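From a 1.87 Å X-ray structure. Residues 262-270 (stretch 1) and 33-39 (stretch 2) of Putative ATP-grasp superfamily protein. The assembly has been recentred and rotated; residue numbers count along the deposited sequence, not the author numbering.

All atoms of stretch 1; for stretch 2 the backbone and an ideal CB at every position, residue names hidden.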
# COMPACT_ATOMS: atom_id res chain seq x y z
N ALA A 262 13.82 -10.27 5.72
CA ALA A 262 13.92 -9.90 4.31
C ALA A 262 13.07 -8.67 4.04
O ALA A 262 11.92 -8.59 4.48
CB ALA A 262 13.45 -11.05 3.43
N SER A 263 13.63 -7.71 3.31
CA SER A 263 12.91 -6.48 2.99
C SER A 263 12.05 -6.74 1.76
O SER A 263 12.22 -7.76 1.10
CB SER A 263 13.89 -5.36 2.68
OG SER A 263 14.58 -5.64 1.47
N VAL A 264 11.14 -5.82 1.46
CA VAL A 264 10.31 -6.00 0.27
C VAL A 264 11.23 -6.05 -0.95
O VAL A 264 10.92 -6.71 -1.95
CB VAL A 264 9.29 -4.85 0.11
CG1 VAL A 264 10.01 -3.53 -0.06
CG2 VAL A 264 8.37 -5.13 -1.07
N ALA A 265 12.37 -5.37 -0.86
CA ALA A 265 13.34 -5.36 -1.95
C ALA A 265 13.93 -6.76 -2.13
O ALA A 265 14.09 -7.24 -3.26
CB ALA A 265 14.45 -4.36 -1.66
N ASP A 266 14.28 -7.39 -1.02
CA ASP A 266 14.84 -8.74 -1.06
C ASP A 266 13.82 -9.68 -1.68
O ASP A 266 14.15 -10.49 -2.54
CB ASP A 266 15.17 -9.24 0.35
CG ASP A 266 16.34 -8.50 0.99
OD1 ASP A 266 17.36 -8.27 0.31
OD2 ASP A 266 16.24 -8.16 2.19
N LEU A 267 12.57 -9.55 -1.24
CA LEU A 267 11.50 -10.40 -1.73
C LEU A 267 11.20 -10.19 -3.22
O LEU A 267 10.97 -11.15 -3.95
CB LEU A 267 10.25 -10.17 -0.88
CG LEU A 267 10.41 -10.61 0.58
CD1 LEU A 267 9.17 -10.26 1.38
CD2 LEU A 267 10.68 -12.11 0.63
N LEU A 268 11.22 -8.94 -3.66
CA LEU A 268 10.96 -8.65 -5.07
C LEU A 268 12.12 -9.15 -5.91
O LEU A 268 11.97 -9.43 -7.10
CB LEU A 268 10.77 -7.15 -5.29
CG LEU A 268 9.48 -6.55 -4.72
CD1 LEU A 268 9.47 -5.04 -4.91
CD2 LEU A 268 8.27 -7.19 -5.43
N ALA A 269 13.29 -9.27 -5.29
CA ALA A 269 14.48 -9.74 -5.98
C ALA A 269 14.57 -11.26 -6.02
O ALA A 269 15.58 -11.82 -6.45
CB ALA A 269 15.72 -9.17 -5.30
N GLY A 270 13.52 -11.94 -5.57
CA GLY A 270 13.51 -13.39 -5.58
C GLY A 270 14.03 -14.01 -4.29
O GLY A 270 14.01 -15.24 -4.14
N UNK A 33 15.91 1.73 2.90
CA UNK A 33 16.83 0.76 3.51
C UNK A 33 16.84 -0.59 2.79
O UNK A 33 17.83 -1.32 2.85
CB UNK A 33 16.46 0.55 4.98
N UNK A 34 15.76 -0.90 2.10
CA UNK A 34 15.69 -2.16 1.38
C UNK A 34 16.30 -2.07 -0.01
O UNK A 34 17.23 -2.81 -0.33
CB UNK A 34 14.23 -2.62 1.28
N UNK A 35 15.78 -1.17 -0.84
CA UNK A 35 16.28 -1.05 -2.21
C UNK A 35 17.72 -0.55 -2.35
O UNK A 35 18.34 -0.79 -3.38
CB UNK A 35 15.36 -0.11 -2.99
N UNK A 36 18.25 0.13 -1.34
CA UNK A 36 19.62 0.64 -1.44
C UNK A 36 20.64 -0.49 -1.58
O UNK A 36 21.79 -0.25 -1.95
CB UNK A 36 19.95 1.49 -0.21
N UNK A 37 20.20 -1.72 -1.30
CA UNK A 37 21.08 -2.88 -1.41
C UNK A 37 21.06 -3.44 -2.83
O UNK A 37 21.87 -4.31 -3.17
CB UNK A 37 20.67 -3.96 -0.41
N UNK A 38 20.14 -2.95 -3.64
CA UNK A 38 20.02 -3.42 -5.02
C UNK A 38 20.21 -2.31 -6.04
O UNK A 38 20.51 -2.58 -7.20
CB UNK A 38 18.65 -4.07 -5.23
N UNK A 39 20.03 -1.06 -5.61
CA UNK A 39 20.19 0.08 -6.51
C UNK A 39 20.87 1.22 -5.80
O UNK A 39 20.94 1.25 -4.57
CB UNK A 39 18.84 0.54 -7.06

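Position 33 has helical backbone angles (-67/-25), a sideways CA-to-CB bond and nothing of stretch 1 within 5.5 Å of its ideal CB, so stretch 1 sets no demand. The deposited residue is Asp33, whose carboxylate makes no contact with stretch 1.

At position 34 the CA-to-CB bond points toward stretch 1, and the backbones approach most closely here: its CA lies 5.2 Å from the CA of Ala265. An ideal CB would sit 3.0 Å from Ser263 OG and 3.4 Å from Ala265 CB, both tight. The phi/psi pair (-86/-58) does not itself demand glycine; the crowding favours it. Gly34 is found, and Ala265 CB packs 3.4 Å from Gly34 C. A water bridges the stretches, donating to Gly34 O (2.9 Å from the water O) and lying 2.7 Å from Ser263 OG.

Position 35 starts sideways, its ideal CB 4.5 Å from Ala265 CB. Ahead lie the methyls of Val264, Ala265 and Leu268, an apolar surface suited to a long aliphatic or aromatic side chain. Phe35, with chi1 -70° (m), brings its ring across it. Ala265 CB lies over one face, 3.9 Å from the ring centroid and 10° off the normal, a CH-pi arrangement. Leu268 CD1 meets the edge, 3.8 Å from Phe35 CZ, and Val264 CG1 is 4.0 Å from Phe35 CE1.

Position 36 points away, with no stretch 1 atom near its ideal CB; a polar or charged residue would be unremarkable. Lys36 forms a salt bridge within its own stretch, Lys36 NZ to Asp33 OD1 at 3.1 Å.

Position 37 points toward stretch 1, but its ideal CB is still 5.5 Å from Asp266 OD1. A small or polar side chain would fit. Asn37 makes no direct contact; its ND2 donates to the bridging water, 3.1 Å from the water O.

Position 38 also points toward stretch 1, yet nothing of it lies within 5.5 Å of the ideal CB, so contact needs length. Asp266 offers a carboxylate acceptor and Ala265 and Ala269 offer methyls; a long donor or an aromatic with a polar tip would suit. Here it is Tyr38: Tyr38 OH donates to Asp266 OD1 at a short 2.5 Å, while Tyr38 CE2 lies 3.5 Å from Ala269 CB and Tyr38 CD1 3.9 Å from Ala265 CB. Ala265 O sits over one ring face.

Position 39, extended (-141/164) and sideways, has nothing of stretch 1 within 5.5 Å of its ideal CB, so stretch 1 does not narrow the choice. The end of Tyr39 comes nearer, but its closest approach, Tyr39 CE1 to Ala265 CB, is 6.4 Å.

Stretch 2, residues 33-39: DGFKNYY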
# COMPACT_ATOMS: atom_id res chain seq x y z
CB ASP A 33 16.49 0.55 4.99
CG ASP A 33 16.74 1.79 5.82
OD1 ASP A 33 17.62 2.59 5.45
OD2 ASP A 33 16.06 1.96 6.86
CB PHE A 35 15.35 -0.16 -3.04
CG PHE A 35 14.02 -0.79 -3.34
CD1 PHE A 35 12.93 -0.56 -2.51
CD2 PHE A 35 13.88 -1.64 -4.44
CE1 PHE A 35 11.70 -1.18 -2.77
CE2 PHE A 35 12.66 -2.26 -4.70
CZ PHE A 35 11.57 -2.03 -3.86
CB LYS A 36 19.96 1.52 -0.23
CG LYS A 36 20.14 0.78 1.09
CD LYS A 36 20.40 1.78 2.22
CE LYS A 36 20.51 1.10 3.58
NZ LYS A 36 20.61 2.09 4.69
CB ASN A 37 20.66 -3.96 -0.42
CG ASN A 37 20.94 -3.58 1.01
OD1 ASN A 37 22.07 -3.26 1.36
ND2 ASN A 37 19.91 -3.59 1.84
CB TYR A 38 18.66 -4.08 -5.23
CG TYR A 38 18.47 -5.32 -4.40
CD1 TYR A 38 17.97 -5.25 -3.10
CD2 TYR A 38 18.80 -6.58 -4.91
CE1 TYR A 38 17.82 -6.39 -2.32
CE2 TYR A 38 18.66 -7.73 -4.14
CZ TYR A 38 18.17 -7.63 -2.85
OH TYR A 38 18.03 -8.76 -2.09
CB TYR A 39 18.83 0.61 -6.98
CG TYR A 39 17.90 -0.38 -7.62
CD1 TYR A 39 17.15 -1.27 -6.84
CD2 TYR A 39 17.76 -0.44 -9.00
CE1 TYR A 39 16.28 -2.18 -7.43
CE2 TYR A 39 16.90 -1.35 -9.60
CZ TYR A 39 16.17 -2.22 -8.81
OH TYR A 39 15.31 -3.12 -9.40
O HOH W 1 17.28 -5.18 1.37
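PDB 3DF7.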